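Local coordinates for host-nuclease inhibitor protein Gam, putative (Desulfovibrio vulgaris, PDB 2P2U) that probably binds double-stranded DNA and is a putative phage Mu Gam-like inhibitor of host nucleases, at the interface of chains A and B. Sequence-based numbering; all coordinates share one arbitrary frame. Chains: chain A/B, Host-nuclease inhibitor protein Gam, putative.

Contact 1: the interface of chains A and B. Residues chain A 128-132; chain B 113, 124-126.
Strand 125-131 of chain A meets the start of the same strand of chain B, with A:Asn132 and B:Gly124 in the adjoining loops and B:Leu113 reaching in from helix 109-118. This is an antiparallel beta pairing between two copies of a phage Mu Gam-like protein, an example of a sheet running on from one chain into another, here in the deposited assembly. A:Asp130 and B:Arg126 bond through both backbone groups: B:Arg126 N gives a hydrogen bond to A:Asp130 O (2.5 Å), and A:Asp130 N gives one to B:Arg126 O (2.7 Å). The ladder continues at A:Asn132 N, which bonds to B:Gly124 O at 2.7 Å. At the other end a water links A:Lys128 O and B:Arg126 O, at the long distance of 3.3 Å from the latter. The side chains lie on two faces of this ribbon. On one, A:Val131 turns CG2 anti to its carbonyl carbon (chi1 179° for CG1) and lays it against B:Leu113 CD2 at 3.6 Å, while the other leucine methyl, CD1, lies near the backbone of A:Glu129. The chain of A:Glu129 runs out beside CG2 of B:Ile125. On the opposite face B:Arg126 passes its CB by that of A:Asp130 (3.9 Å) and carries its guanidinium to the tip of A:Asn132. The amide and guanidinium planes are 31° apart, and the N-H groups point elsewhere, so the close approach is not a hydrogen bond. The carboxylate of A:Asp130 stays well away from the guanidinium, with OD2 6.1 Å from B:Arg126 NE, and any attraction between them would be long-range.

Contact 2: the interface of chains A and B. Residues chain A 10, 12, 18, 21-22, 25, 159; chain B 64-65, 67-68, 88.
A:Ile25 and B:Leu64 meet side by side where the beginning of the long helix 15-74 of chain A packs on the late turns of the same helix of chain B. The contact illustrates apolar packing between long helices of a Gam-like protein in the deposited two-chain assembly, and none of its polar atoms reaches a partner across the boundary. The two side chains lie alongside each other and point opposite ways: A:Ile25 CD1 lies 3.5 Å from B:Leu64 CB, while the leucine's CD1 comes back along the isoleucine to CG1 (3.6 Å). With CG1 of A:Ile25 anti to its carbonyl carbon (chi1 -80°), the ethyl arm is carried onto the partner helix. One turn earlier along chain A, the small A:Ala21 sets its CB against B:Val68 CG2 at 3.7 Å. Around this core, segments outside the two helices pack on the late turns of B's helix and, in the case of B:Leu88, on the start of A's. A:Val12 presses CG2 on the backbone of B:Gly67, 3.5 Å from its carbonyl carbon, and A:Val10 brings CG1 to B:Gly67 CA at 3.6 Å; with no side chain there, the two valines rest directly on main-chain atoms. From the loop near the other end of chain A, the tip of A:Ile159, CD1, touches B:Glu65 at CA and CG. CG of B:Glu65 is anti to the backbone N (chi1 -174°) and the chain is extended beyond it, which takes the carboxylate onward. B:Leu88, from a loop, places its CD1 3.5 Å from A:Ala18 CB, and its side chain lies roughly perpendicular to that of A:Leu22, CB being 4.1 Å from A:Leu22 CD1.

Contact 1: the interface of chains A and B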
loop_
_atom_site.group_PDB
_atom_site.type_symbol
_atom_site.label_atom_id
_atom_site.label_comp_id
_atom_site.label_asym_id
_atom_site.label_seq_id
_atom_site.Cartn_x
_atom_site.Cartn_y
_atom_site.Cartn_z
ATOM N N LYS A 128 -16.627 -6.875 -4.284
ATOM C CA LYS A 128 -15.513 -7.694 -3.853
ATOM C C LYS A 128 -15.912 -8.337 -2.555
ATOM O O LYS A 128 -16.033 -7.676 -1.543
ATOM C CB LYS A 128 -14.224 -6.889 -3.768
ATOM C CG LYS A 128 -13.051 -7.564 -3.048
ATOM C CD LYS A 128 -12.853 -6.958 -1.578
ATOM C CE LYS A 128 -11.386 -6.940 -1.015
ATOM N NZ LYS A 128 -10.466 -6.188 -1.963
ATOM N N GLU A 129 -16.194 -9.639 -2.611
ATOM C CA GLU A 129 -16.786 -10.349 -1.487
ATOM C C GLU A 129 -15.732 -11.082 -0.713
ATOM O O GLU A 129 -14.730 -11.504 -1.237
ATOM C CB GLU A 129 -17.892 -11.298 -1.976
ATOM C CG GLU A 129 -19.227 -10.581 -2.168
ATOM C CD GLU A 129 -20.337 -11.385 -2.871
ATOM O OE1 GLU A 129 -20.107 -11.746 -4.047
ATOM O OE2 GLU A 129 -21.465 -11.587 -2.299
ATOM N N ASP A 130 -15.933 -11.267 0.567
ATOM C CA ASP A 130 -14.909 -11.917 1.321
ATOM C C ASP A 130 -15.466 -12.636 2.474
ATOM O O ASP A 130 -16.465 -12.226 2.981
ATOM C CB ASP A 130 -14.009 -10.873 1.856
ATOM C CG ASP A 130 -12.622 -11.229 1.663
ATOM O OD1 ASP A 130 -12.348 -11.508 0.446
ATOM O OD2 ASP A 130 -11.854 -11.245 2.698
ATOM N N VAL A 131 -14.771 -13.658 2.941
ATOM C CA VAL A 131 -15.301 -14.492 3.993
ATOM C C VAL A 131 -14.980 -13.831 5.258
ATOM O O VAL A 131 -13.909 -13.434 5.457
ATOM C CB VAL A 131 -14.658 -15.875 4.002
ATOM C CG1 VAL A 131 -15.193 -16.722 5.124
ATOM C CG2 VAL A 131 -14.884 -16.536 2.662
ATOM N N ASN A 132 -15.940 -13.757 6.126
ATOM C CA ASN A 132 -15.812 -13.151 7.414
ATOM C C ASN A 132 -15.253 -14.146 8.420
ATOM O O ASN A 132 -16.017 -14.899 9.045
ATOM C CB ASN A 132 -17.242 -12.755 7.817
ATOM C CG ASN A 132 -17.294 -11.848 9.019
ATOM O OD1 ASN A 132 -16.277 -11.495 9.632
ATOM N ND2 ASN A 132 -18.514 -11.460 9.376
ATOM N N LEU B 113 -17.777 -18.875 -0.175
ATOM C CA LEU B 113 -18.777 -17.788 -0.322
ATOM C C LEU B 113 -20.107 -18.229 -0.938
ATOM O O LEU B 113 -21.148 -17.768 -0.524
ATOM C CB LEU B 113 -18.228 -16.664 -1.198
ATOM C CG LEU B 113 -17.144 -15.987 -0.378
ATOM C CD1 LEU B 113 -16.316 -14.982 -1.152
ATOM C CD2 LEU B 113 -17.783 -15.309 0.849
ATOM N N GLY B 124 -21.680 -14.438 7.315
ATOM C CA GLY B 124 -20.436 -14.980 6.898
ATOM C C GLY B 124 -19.678 -14.178 5.857
ATOM O O GLY B 124 -18.495 -14.475 5.590
ATOM N N ILE B 125 -20.344 -13.186 5.245
ATOM C CA ILE B 125 -19.818 -12.549 4.029
ATOM C C ILE B 125 -19.425 -11.084 4.212
ATOM O O ILE B 125 -20.170 -10.307 4.751
ATOM C CB ILE B 125 -20.781 -12.761 2.832
ATOM C CG1 ILE B 125 -20.906 -14.239 2.551
ATOM C CG2 ILE B 125 -20.208 -12.218 1.566
ATOM C CD1 ILE B 125 -22.096 -14.665 1.756
ATOM N N ARG B 126 -18.251 -10.699 3.758
ATOM C CA ARG B 126 -17.860 -9.288 3.770
ATOM C C ARG B 126 -17.892 -8.633 2.377
ATOM O O ARG B 126 -17.181 -9.078 1.504
ATOM C CB ARG B 126 -16.455 -9.171 4.352
ATOM C CG ARG B 126 -16.406 -8.966 5.823
ATOM C CD ARG B 126 -15.060 -9.483 6.371
ATOM N NE ARG B 126 -14.640 -8.711 7.545
ATOM C CZ ARG B 126 -15.378 -8.527 8.657
ATOM N NH1 ARG B 126 -16.581 -9.062 8.807
ATOM N NH2 ARG B 126 -14.905 -7.788 9.642
HETATM O O HOH W 1 -14.420 -7.301 1.223
#

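Contact 2: the interface of chains A and B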
loop_
_atom_site.group_PDB
_atom_site.type_symbol
_atom_site.label_atom_id
_atom_site.label_comp_id
_atom_site.label_asym_id
_atom_site.label_seq_id
_atom_site.Cartn_x
_atom_site.Cartn_y
_atom_site.Cartn_z
ATOM N N VAL A 10 23.990 -25.758 15.045
ATOM C CA VAL A 10 24.099 -25.780 16.536
ATOM C C VAL A 10 23.337 -26.978 17.149
ATOM O O VAL A 10 22.389 -27.496 16.537
ATOM C CB VAL A 10 23.598 -24.452 17.158
ATOM C CG1 VAL A 10 22.277 -24.640 17.899
ATOM C CG2 VAL A 10 24.656 -23.857 18.123
ATOM N N VAL A 12 21.668 -27.939 20.956
ATOM C CA VAL A 12 21.444 -27.461 22.314
ATOM C C VAL A 12 21.169 -28.595 23.336
ATOM O O VAL A 12 20.072 -28.720 23.842
ATOM C CB VAL A 12 20.334 -26.400 22.350
ATOM C CG1 VAL A 12 20.275 -25.747 23.711
ATOM C CG2 VAL A 12 20.578 -25.354 21.272
ATOM N N ALA A 18 20.667 -23.769 26.419
ATOM C CA ALA A 18 19.563 -23.035 25.868
ATOM C C ALA A 18 19.774 -21.602 26.324
ATOM O O ALA A 18 20.064 -20.726 25.506
ATOM C CB ALA A 18 18.221 -23.602 26.322
ATOM N N ALA A 21 22.488 -19.820 23.906
ATOM C CA ALA A 21 21.590 -19.404 22.771
ATOM C C ALA A 21 20.656 -18.171 23.014
ATOM O O ALA A 21 20.845 -17.158 22.363
ATOM C CB ALA A 21 20.787 -20.591 22.256
ATOM N N LEU A 22 19.705 -18.225 23.956
ATOM C CA LEU A 22 18.827 -17.059 24.196
ATOM C C LEU A 22 19.515 -15.838 24.780
ATOM O O LEU A 22 18.825 -14.887 25.175
ATOM C CB LEU A 22 17.685 -17.339 25.164
ATOM C CG LEU A 22 16.620 -18.409 25.083
ATOM C CD1 LEU A 22 15.404 -17.853 25.735
ATOM C CD2 LEU A 22 16.326 -18.777 23.672
ATOM N N ILE A 25 20.977 -14.874 20.770
ATOM C CA ILE A 25 19.777 -14.401 20.102
ATOM C C ILE A 25 19.478 -12.981 20.585
ATOM O O ILE A 25 19.452 -12.078 19.765
ATOM C CB ILE A 25 18.548 -15.362 20.296
ATOM C CG1 ILE A 25 18.624 -16.566 19.338
ATOM C CG2 ILE A 25 17.252 -14.634 20.182
ATOM C CD1 ILE A 25 18.013 -17.860 19.881
ATOM N N ILE A 159 10.153 -19.025 21.294
ATOM C CA ILE A 159 11.201 -18.346 22.061
ATOM C C ILE A 159 10.741 -16.935 22.126
ATOM O O ILE A 159 10.510 -16.318 21.082
ATOM C CB ILE A 159 12.504 -18.248 21.287
ATOM C CG1 ILE A 159 13.143 -19.632 21.064
ATOM C CG2 ILE A 159 13.405 -17.265 21.992
ATOM C CD1 ILE A 159 14.107 -19.698 19.903
ATOM N N LEU B 64 20.246 -20.824 15.896
ATOM C CA LEU B 64 20.059 -20.832 17.346
ATOM C C LEU B 64 18.625 -21.044 17.648
ATOM O O LEU B 64 18.288 -21.892 18.469
ATOM C CB LEU B 64 20.436 -19.497 17.971
ATOM C CG LEU B 64 21.853 -18.991 17.812
ATOM C CD1 LEU B 64 21.876 -17.535 18.139
ATOM C CD2 LEU B 64 22.836 -19.781 18.661
ATOM N N GLU B 65 17.777 -20.217 17.028
ATOM C CA GLU B 65 16.329 -20.398 17.088
ATOM C C GLU B 65 15.916 -21.844 16.801
ATOM O O GLU B 65 15.225 -22.443 17.605
ATOM C CB GLU B 65 15.628 -19.473 16.114
ATOM C CG GLU B 65 14.097 -19.522 16.242
ATOM C CD GLU B 65 13.389 -18.475 15.383
ATOM O OE1 GLU B 65 13.949 -17.338 15.227
ATOM O OE2 GLU B 65 12.278 -18.818 14.881
ATOM N N GLY B 67 17.953 -24.956 16.536
ATOM C CA GLY B 67 18.712 -25.347 17.744
ATOM C C GLY B 67 17.946 -25.519 19.040
ATOM O O GLY B 67 17.809 -26.642 19.524
ATOM N N VAL B 68 17.442 -24.433 19.608
ATOM C CA VAL B 68 16.681 -24.515 20.852
ATOM C C VAL B 68 15.420 -25.333 20.576
ATOM O O VAL B 68 14.853 -25.978 21.477
ATOM C CB VAL B 68 16.323 -23.104 21.415
ATOM C CG1 VAL B 68 15.427 -23.167 22.639
ATOM C CG2 VAL B 68 17.558 -22.370 21.768
ATOM N N LEU B 88 13.958 -18.604 30.993
ATOM C CA LEU B 88 15.418 -18.779 30.869
ATOM C C LEU B 88 16.240 -17.507 31.234
ATOM O O LEU B 88 17.395 -17.340 30.816
ATOM C CB LEU B 88 15.807 -19.357 29.501
ATOM C CG LEU B 88 15.369 -20.777 29.131
ATOM C CD1 LEU B 88 15.984 -21.364 27.817
ATOM C CD2 LEU B 88 15.662 -21.710 30.265
#

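About 42 Å separates the C-alpha centres of contact 1 and contact 2, and they have no residue in common. Contact 1 joins the chains by sheet pairing, largely through backbone hydrogen bonds, whereas contact 2 joins them by apolar packing at an end of the long helix pair. Each has a twin with the chains exchanged, so the deposited two-fold pair would be held at widely spaced places along its length. Such spacing would be expected to fix the strand region relative to the helices. The crystal structure by itself does not establish that this pair is the biological form.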